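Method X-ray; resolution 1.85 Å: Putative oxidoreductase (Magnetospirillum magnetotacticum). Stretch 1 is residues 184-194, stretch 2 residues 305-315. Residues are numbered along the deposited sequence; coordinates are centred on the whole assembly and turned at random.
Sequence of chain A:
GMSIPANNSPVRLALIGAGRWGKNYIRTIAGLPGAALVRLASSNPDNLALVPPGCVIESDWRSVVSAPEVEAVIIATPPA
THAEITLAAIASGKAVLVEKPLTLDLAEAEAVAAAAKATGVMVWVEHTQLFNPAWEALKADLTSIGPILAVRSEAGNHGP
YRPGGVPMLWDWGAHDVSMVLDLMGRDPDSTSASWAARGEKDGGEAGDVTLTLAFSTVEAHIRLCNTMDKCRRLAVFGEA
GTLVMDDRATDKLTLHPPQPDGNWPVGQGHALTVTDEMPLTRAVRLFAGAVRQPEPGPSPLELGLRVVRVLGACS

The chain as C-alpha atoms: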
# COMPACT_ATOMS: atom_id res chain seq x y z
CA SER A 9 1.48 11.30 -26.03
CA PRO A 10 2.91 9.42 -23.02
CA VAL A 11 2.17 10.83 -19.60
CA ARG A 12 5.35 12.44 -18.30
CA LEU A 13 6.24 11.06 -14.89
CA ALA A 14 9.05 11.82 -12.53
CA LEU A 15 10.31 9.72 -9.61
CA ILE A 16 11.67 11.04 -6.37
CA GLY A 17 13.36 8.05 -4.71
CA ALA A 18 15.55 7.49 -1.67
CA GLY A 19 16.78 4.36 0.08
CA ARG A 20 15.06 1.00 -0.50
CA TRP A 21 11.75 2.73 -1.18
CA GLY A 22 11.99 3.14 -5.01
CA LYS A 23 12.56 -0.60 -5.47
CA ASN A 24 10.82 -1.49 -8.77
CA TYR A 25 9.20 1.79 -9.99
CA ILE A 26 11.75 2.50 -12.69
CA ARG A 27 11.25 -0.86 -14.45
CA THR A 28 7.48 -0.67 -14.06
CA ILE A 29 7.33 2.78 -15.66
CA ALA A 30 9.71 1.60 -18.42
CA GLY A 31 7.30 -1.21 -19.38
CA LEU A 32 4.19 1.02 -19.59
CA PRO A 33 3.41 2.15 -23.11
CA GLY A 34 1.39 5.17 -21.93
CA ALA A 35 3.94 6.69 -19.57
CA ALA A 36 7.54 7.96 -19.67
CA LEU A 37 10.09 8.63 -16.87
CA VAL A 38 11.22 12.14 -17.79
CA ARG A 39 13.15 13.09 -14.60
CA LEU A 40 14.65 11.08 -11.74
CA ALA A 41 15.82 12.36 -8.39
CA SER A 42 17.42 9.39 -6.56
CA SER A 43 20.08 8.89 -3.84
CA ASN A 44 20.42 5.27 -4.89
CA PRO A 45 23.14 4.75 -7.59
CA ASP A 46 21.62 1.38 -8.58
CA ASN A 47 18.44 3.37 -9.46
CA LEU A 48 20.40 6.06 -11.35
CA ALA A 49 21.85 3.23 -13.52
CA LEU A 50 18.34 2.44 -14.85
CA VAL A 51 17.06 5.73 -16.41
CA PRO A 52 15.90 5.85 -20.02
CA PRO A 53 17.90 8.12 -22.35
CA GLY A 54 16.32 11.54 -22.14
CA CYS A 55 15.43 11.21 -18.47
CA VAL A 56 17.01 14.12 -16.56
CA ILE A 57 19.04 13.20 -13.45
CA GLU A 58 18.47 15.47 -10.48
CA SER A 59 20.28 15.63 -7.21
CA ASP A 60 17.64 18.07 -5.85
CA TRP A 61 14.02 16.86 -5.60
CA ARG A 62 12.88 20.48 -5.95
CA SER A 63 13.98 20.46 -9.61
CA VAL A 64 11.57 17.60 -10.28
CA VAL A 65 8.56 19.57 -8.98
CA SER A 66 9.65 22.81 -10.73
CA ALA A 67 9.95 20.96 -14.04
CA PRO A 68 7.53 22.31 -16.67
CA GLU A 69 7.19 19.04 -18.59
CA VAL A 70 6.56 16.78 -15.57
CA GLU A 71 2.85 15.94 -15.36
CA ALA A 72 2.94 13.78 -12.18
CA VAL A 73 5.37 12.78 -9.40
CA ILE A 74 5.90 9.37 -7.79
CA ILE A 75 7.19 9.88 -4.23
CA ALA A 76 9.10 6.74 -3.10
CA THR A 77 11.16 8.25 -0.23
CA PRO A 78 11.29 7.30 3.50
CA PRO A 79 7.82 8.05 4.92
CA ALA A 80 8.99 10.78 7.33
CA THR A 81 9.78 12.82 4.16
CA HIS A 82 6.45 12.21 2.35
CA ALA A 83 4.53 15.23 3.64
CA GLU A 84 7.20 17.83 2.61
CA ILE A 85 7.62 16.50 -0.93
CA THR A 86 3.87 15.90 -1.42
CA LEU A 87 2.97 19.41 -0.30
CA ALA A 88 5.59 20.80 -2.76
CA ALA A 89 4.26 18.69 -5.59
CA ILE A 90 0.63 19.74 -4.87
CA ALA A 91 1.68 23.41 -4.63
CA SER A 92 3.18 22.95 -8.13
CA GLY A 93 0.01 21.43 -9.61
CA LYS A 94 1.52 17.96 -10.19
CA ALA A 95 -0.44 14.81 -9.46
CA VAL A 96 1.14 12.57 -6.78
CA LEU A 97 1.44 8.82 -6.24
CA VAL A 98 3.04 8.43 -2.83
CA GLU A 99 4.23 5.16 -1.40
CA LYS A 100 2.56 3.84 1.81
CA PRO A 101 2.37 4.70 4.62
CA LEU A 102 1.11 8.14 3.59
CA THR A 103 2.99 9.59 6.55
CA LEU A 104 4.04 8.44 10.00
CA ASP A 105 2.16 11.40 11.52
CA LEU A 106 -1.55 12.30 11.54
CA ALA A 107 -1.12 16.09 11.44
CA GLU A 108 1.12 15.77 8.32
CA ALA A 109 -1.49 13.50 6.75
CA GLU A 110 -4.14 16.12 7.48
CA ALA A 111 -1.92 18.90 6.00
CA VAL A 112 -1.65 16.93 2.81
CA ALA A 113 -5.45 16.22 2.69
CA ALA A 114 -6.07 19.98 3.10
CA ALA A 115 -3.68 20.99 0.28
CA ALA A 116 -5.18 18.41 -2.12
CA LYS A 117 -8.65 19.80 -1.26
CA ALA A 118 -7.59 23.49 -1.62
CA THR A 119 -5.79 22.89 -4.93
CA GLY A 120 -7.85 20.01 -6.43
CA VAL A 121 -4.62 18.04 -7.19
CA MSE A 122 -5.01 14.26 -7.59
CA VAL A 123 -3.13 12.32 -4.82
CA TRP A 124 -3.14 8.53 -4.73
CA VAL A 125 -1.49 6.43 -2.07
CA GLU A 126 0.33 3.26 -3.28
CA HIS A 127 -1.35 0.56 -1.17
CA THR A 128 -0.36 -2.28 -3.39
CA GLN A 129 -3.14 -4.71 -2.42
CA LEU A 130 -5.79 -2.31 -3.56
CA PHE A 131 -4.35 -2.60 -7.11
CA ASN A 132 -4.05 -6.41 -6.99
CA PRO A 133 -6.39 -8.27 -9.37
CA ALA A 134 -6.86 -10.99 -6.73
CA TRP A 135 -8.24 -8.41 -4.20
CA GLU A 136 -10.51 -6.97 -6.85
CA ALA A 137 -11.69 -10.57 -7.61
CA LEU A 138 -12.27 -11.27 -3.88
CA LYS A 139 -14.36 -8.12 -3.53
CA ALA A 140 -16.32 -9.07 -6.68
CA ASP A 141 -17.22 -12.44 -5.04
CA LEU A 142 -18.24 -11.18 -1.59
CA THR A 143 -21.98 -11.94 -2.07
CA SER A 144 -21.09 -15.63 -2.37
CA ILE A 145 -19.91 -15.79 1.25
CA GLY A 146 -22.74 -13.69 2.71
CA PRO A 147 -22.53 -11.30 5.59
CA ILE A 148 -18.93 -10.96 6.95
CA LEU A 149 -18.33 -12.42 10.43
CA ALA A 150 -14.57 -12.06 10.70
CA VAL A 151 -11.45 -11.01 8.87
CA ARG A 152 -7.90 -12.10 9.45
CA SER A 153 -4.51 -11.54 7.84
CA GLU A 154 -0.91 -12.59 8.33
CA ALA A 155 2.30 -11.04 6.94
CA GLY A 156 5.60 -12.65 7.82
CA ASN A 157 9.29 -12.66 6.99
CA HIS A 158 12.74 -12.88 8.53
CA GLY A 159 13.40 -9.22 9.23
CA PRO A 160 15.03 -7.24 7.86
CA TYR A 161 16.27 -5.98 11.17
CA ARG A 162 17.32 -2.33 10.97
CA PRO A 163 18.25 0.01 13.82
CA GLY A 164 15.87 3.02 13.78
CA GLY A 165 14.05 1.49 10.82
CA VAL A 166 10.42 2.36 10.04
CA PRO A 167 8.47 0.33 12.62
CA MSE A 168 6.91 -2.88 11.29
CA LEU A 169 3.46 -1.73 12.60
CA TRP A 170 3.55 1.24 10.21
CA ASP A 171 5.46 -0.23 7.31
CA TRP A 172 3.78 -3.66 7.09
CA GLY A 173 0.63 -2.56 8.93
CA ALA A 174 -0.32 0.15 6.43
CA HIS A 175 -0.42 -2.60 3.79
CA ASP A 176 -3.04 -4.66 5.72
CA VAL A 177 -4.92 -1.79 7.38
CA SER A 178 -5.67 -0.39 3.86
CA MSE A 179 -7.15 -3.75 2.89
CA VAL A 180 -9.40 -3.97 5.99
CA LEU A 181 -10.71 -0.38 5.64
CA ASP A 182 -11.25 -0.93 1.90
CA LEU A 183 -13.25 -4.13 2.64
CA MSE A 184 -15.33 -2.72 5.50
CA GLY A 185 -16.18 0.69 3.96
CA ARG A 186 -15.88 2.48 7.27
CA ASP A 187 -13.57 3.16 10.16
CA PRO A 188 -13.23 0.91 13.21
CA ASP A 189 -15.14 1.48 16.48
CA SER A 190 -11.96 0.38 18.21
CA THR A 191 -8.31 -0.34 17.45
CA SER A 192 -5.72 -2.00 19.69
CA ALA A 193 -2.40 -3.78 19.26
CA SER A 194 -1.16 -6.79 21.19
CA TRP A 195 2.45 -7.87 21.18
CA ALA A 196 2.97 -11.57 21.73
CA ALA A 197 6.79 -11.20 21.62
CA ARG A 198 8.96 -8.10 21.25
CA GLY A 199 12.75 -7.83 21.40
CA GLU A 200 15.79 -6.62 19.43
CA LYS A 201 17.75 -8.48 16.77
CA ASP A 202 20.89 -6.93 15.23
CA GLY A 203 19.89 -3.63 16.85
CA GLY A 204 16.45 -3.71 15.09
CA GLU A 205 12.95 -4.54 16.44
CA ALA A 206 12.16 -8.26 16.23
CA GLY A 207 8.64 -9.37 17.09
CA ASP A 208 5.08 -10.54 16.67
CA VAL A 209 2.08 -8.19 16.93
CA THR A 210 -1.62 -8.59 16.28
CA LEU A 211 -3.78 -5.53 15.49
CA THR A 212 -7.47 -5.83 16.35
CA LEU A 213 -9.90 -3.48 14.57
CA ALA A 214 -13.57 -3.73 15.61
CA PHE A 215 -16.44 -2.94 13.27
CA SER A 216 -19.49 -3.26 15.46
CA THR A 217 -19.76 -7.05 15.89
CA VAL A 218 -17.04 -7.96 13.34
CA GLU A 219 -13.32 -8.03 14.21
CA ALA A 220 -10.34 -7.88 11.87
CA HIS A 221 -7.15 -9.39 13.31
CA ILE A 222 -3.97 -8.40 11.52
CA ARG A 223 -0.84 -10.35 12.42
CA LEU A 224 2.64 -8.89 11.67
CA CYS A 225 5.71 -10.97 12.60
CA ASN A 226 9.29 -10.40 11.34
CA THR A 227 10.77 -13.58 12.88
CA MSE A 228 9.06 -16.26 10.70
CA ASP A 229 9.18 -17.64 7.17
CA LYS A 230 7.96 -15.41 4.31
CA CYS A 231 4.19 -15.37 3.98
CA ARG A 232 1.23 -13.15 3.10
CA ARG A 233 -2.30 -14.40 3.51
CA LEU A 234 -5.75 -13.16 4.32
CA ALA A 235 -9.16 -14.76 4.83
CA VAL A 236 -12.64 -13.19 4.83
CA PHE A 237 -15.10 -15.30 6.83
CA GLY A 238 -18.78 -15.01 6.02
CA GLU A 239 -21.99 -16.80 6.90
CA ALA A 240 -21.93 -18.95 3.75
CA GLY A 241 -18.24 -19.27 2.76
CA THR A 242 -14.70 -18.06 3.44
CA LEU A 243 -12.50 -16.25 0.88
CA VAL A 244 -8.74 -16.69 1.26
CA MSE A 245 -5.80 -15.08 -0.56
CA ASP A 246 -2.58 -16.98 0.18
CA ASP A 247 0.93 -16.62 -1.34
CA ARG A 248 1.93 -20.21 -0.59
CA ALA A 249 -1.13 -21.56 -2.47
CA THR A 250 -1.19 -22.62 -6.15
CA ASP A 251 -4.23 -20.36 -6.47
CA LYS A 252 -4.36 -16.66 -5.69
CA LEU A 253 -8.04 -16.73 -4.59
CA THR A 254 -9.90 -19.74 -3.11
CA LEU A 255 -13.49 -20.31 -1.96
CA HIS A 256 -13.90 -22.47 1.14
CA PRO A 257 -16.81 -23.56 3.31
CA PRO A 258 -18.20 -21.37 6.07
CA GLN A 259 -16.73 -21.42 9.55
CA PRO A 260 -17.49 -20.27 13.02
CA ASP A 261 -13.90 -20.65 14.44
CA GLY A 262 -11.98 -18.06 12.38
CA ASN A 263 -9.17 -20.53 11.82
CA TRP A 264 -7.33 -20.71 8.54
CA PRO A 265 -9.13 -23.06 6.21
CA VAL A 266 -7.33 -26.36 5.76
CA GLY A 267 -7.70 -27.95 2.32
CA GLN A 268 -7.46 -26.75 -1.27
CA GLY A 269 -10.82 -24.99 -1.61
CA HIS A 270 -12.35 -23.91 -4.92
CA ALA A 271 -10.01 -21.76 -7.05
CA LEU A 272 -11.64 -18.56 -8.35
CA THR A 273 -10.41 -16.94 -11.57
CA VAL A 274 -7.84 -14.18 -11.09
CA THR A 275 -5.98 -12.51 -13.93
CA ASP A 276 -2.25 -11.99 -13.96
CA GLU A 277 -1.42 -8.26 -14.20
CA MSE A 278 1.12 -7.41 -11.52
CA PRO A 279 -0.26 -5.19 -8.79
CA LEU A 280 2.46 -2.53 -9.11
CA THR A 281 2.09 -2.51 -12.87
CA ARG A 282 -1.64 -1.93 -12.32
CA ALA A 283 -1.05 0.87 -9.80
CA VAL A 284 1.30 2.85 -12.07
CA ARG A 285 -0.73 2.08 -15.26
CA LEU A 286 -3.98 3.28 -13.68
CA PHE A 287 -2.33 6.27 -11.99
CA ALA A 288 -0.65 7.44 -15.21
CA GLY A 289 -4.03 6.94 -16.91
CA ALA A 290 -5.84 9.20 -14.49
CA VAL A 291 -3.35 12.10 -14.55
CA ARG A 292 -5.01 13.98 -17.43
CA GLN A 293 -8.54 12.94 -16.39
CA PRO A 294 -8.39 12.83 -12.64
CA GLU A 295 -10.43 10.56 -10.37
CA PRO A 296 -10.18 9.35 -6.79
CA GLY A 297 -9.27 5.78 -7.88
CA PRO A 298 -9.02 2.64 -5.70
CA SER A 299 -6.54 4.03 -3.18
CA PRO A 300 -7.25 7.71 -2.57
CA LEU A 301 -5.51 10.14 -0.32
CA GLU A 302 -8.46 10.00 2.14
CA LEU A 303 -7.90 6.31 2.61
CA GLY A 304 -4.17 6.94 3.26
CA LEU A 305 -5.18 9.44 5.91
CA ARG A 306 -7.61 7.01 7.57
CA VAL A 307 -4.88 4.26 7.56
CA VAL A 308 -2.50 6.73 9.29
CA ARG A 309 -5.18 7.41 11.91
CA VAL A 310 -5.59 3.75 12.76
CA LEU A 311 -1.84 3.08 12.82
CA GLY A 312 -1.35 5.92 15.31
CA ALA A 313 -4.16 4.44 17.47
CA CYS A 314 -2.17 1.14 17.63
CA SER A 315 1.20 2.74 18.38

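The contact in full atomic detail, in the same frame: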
# COMPACT_ATOMS: atom_id res chain seq x y z
N MSE A 184 -14.24 -3.01 4.56
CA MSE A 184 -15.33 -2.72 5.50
C MSE A 184 -16.10 -1.45 5.15
O MSE A 184 -17.21 -1.30 5.57
CB MSE A 184 -14.85 -2.62 6.94
CG MSE A 184 -14.24 -3.88 7.51
SE MSE A 184 -15.34 -5.48 7.37
CE MSE A 184 -16.38 -5.24 9.01
N GLY A 185 -15.49 -0.53 4.41
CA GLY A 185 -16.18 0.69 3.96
C GLY A 185 -16.39 1.75 5.02
O GLY A 185 -17.16 2.68 4.83
N ARG A 186 -15.69 1.61 6.14
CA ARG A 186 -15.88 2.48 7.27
C ARG A 186 -14.68 2.36 8.17
O ARG A 186 -13.84 1.49 7.99
CB ARG A 186 -17.14 2.10 8.06
CG ARG A 186 -17.22 0.62 8.38
CD ARG A 186 -18.23 0.28 9.48
NE ARG A 186 -17.70 0.71 10.76
CZ ARG A 186 -18.14 0.34 11.96
NH1 ARG A 186 -19.16 -0.50 12.11
NH2 ARG A 186 -17.52 0.83 13.01
N ASP A 187 -14.64 3.20 9.19
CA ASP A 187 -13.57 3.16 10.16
C ASP A 187 -13.93 2.28 11.37
O ASP A 187 -15.08 2.13 11.72
CB ASP A 187 -13.25 4.57 10.64
CG ASP A 187 -12.45 5.38 9.63
OD1 ASP A 187 -11.83 4.80 8.71
OD2 ASP A 187 -12.46 6.62 9.75
N PRO A 188 -12.92 1.73 12.04
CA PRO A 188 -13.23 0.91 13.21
C PRO A 188 -13.78 1.68 14.42
O PRO A 188 -13.45 2.84 14.63
CB PRO A 188 -11.89 0.23 13.53
CG PRO A 188 -10.84 1.12 12.90
CD PRO A 188 -11.49 1.74 11.70
N ASP A 189 -14.64 1.00 15.18
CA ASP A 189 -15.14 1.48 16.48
C ASP A 189 -14.03 1.45 17.49
O ASP A 189 -14.02 2.25 18.40
CB ASP A 189 -16.23 0.55 17.04
CG ASP A 189 -17.36 0.40 16.11
OD1 ASP A 189 -17.99 1.41 15.77
OD2 ASP A 189 -17.62 -0.74 15.68
N SER A 190 -13.15 0.45 17.37
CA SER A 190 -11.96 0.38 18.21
C SER A 190 -10.78 -0.28 17.50
O SER A 190 -10.94 -1.11 16.58
CB SER A 190 -12.25 -0.36 19.51
OG SER A 190 -12.64 -1.67 19.23
N THR A 191 -9.60 0.11 17.98
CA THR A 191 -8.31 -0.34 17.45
C THR A 191 -7.37 -0.54 18.64
O THR A 191 -7.26 0.34 19.51
CB THR A 191 -7.69 0.74 16.57
OG1 THR A 191 -8.67 1.26 15.69
CG2 THR A 191 -6.56 0.18 15.78
N SER A 192 -6.75 -1.70 18.70
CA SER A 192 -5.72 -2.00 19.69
C SER A 192 -4.68 -2.94 19.12
O SER A 192 -4.94 -3.63 18.15
CB SER A 192 -6.34 -2.62 20.94
OG SER A 192 -6.98 -3.84 20.64
N ALA A 193 -3.50 -2.94 19.72
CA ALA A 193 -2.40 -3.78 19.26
C ALA A 193 -1.90 -4.59 20.44
O ALA A 193 -1.80 -4.09 21.57
CB ALA A 193 -1.28 -2.94 18.68
N SER A 194 -1.62 -5.85 20.18
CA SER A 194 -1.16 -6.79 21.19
C SER A 194 0.08 -7.50 20.71
O SER A 194 0.06 -8.22 19.70
CB SER A 194 -2.24 -7.81 21.53
OG SER A 194 -1.89 -8.53 22.70
N LEU A 305 -5.02 8.71 4.65
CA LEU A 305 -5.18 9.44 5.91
C LEU A 305 -5.83 8.56 7.00
O LEU A 305 -5.39 8.54 8.17
CB LEU A 305 -5.94 10.74 5.67
CG LEU A 305 -6.49 11.51 6.89
CD1 LEU A 305 -5.41 11.87 7.91
CD2 LEU A 305 -7.13 12.75 6.38
N ARG A 306 -6.87 7.84 6.62
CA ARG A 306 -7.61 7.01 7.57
C ARG A 306 -6.72 5.86 8.08
O ARG A 306 -6.82 5.49 9.24
CB ARG A 306 -8.88 6.46 6.92
CG ARG A 306 -9.90 7.52 6.56
CD ARG A 306 -10.93 6.99 5.57
NE ARG A 306 -11.53 5.76 6.05
CZ ARG A 306 -12.04 4.79 5.30
NH1 ARG A 306 -12.11 4.93 3.99
NH2 ARG A 306 -12.54 3.70 5.87
N VAL A 307 -5.88 5.31 7.19
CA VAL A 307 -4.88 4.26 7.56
C VAL A 307 -3.90 4.83 8.59
O VAL A 307 -3.56 4.12 9.55
CB VAL A 307 -4.05 3.81 6.38
CG1 VAL A 307 -2.87 2.96 6.82
CG2 VAL A 307 -4.97 3.06 5.29
N VAL A 308 -3.41 6.05 8.34
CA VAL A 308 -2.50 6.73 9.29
C VAL A 308 -3.16 6.93 10.65
O VAL A 308 -2.51 6.81 11.73
CB VAL A 308 -1.96 8.09 8.75
CG1 VAL A 308 -1.28 8.93 9.87
CG2 VAL A 308 -0.95 7.89 7.64
N ARG A 309 -4.45 7.22 10.64
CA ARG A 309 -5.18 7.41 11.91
C ARG A 309 -5.22 6.13 12.73
O ARG A 309 -4.94 6.13 13.91
CB ARG A 309 -6.60 7.93 11.66
CG ARG A 309 -7.35 8.16 12.98
CD ARG A 309 -8.71 8.78 12.81
NE ARG A 309 -8.64 10.10 12.21
CZ ARG A 309 -9.01 10.39 10.97
NH1 ARG A 309 -9.49 9.44 10.17
NH2 ARG A 309 -8.90 11.63 10.52
N VAL A 310 -5.50 5.02 12.08
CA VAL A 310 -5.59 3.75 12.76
C VAL A 310 -4.20 3.32 13.25
O VAL A 310 -4.06 2.77 14.34
CB VAL A 310 -6.12 2.64 11.80
CG1 VAL A 310 -6.00 1.26 12.44
CG2 VAL A 310 -7.54 2.90 11.35
N LEU A 311 -3.16 3.52 12.43
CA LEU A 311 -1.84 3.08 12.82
C LEU A 311 -1.38 3.81 14.07
O LEU A 311 -0.81 3.19 14.99
CB LEU A 311 -0.86 3.26 11.69
CG LEU A 311 -1.10 2.29 10.54
CD1 LEU A 311 -0.18 2.64 9.44
CD2 LEU A 311 -0.89 0.86 11.07
N GLY A 312 -1.64 5.11 14.12
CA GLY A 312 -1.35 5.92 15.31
C GLY A 312 -2.11 5.48 16.55
O GLY A 312 -1.55 5.53 17.65
N ALA A 313 -3.36 5.04 16.38
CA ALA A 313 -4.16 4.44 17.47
C ALA A 313 -3.60 3.10 18.02
O ALA A 313 -3.94 2.71 19.12
CB ALA A 313 -5.61 4.24 17.03
N CYS A 314 -2.77 2.41 17.24
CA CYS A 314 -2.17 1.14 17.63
C CYS A 314 -0.76 1.31 18.17
O CYS A 314 -0.18 0.38 18.73
CB CYS A 314 -2.09 0.21 16.43
SG CYS A 314 -3.67 -0.32 15.79
N SER A 315 -0.17 2.49 17.97
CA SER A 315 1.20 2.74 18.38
C SER A 315 1.24 3.04 19.86
O SER A 315 2.33 3.19 20.44
CB SER A 315 1.77 3.95 17.63
OG SER A 315 1.62 3.82 16.23
OXT SER A 315 0.18 3.16 20.49
O HOH W 1 -5.56 1.46 21.25

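Stretch 1 leaves a helix at Gly-185, passes through a loop and enters a strand that continues past Ser-194. Stretch 2 is the last helical segment of the chain and ends at the C-terminal Ser-315. The strand and helix axes cross at 50° and approach to 7.3 Å. The backbones draw together toward the C-terminal end of the helix: the CA atoms of Asp-187 and Arg-306 lie 7.6 Å apart, those of Ser-192 and Cys-314 only 5.2 Å. Gly-185 has positive phi, a conformation that favours glycine.

The wider end is bridged by charge. Arg-306 points toward the loop, and its long side chain spans the gap. Its NE donates a hydrogen bond to Asp-187 OD1 at 2.8 Å, and its NH2 donates to the same OD1 at 3.1 Å. Together they form a salt bridge at the edge of the guanidinium. The CA-to-CB bond of Asp-187 points sideways, but its carboxylate comes nearer to the helix. Arg-309 adds a looser attraction, with NH1 4.1 Å from Asp-187 OD2.

Arg-186 points away from the helix and braces its own loop. Its NE and NH2 each donate to Asp-187 O at 3.1 Å.

Beyond the salt bridge the contact is mainly apolar. Val-310 is buried; its CG2 lies 4.1 Å from Pro-188 CG, and its CG1 3.6 Å from Thr-191 CG2. Thr-191 points toward the helix, and its CB also lies 4.1 Å from Ala-313 CB. At the closer end Ala-193 CB packs 4.0 Å from Cys-314 CB. Ala-193, Ala-313 and Cys-314 are small enough for the end where the backbones are close. Ser-192, between Thr-191 and Ala-193, points away and is exposed, a suitable place for a polar residue.

One water donates to Thr-191 O at 2.7 Å and to Ala-313 O at 3.0 Å, linking the two backbones. The contact buries 420 Å² in total.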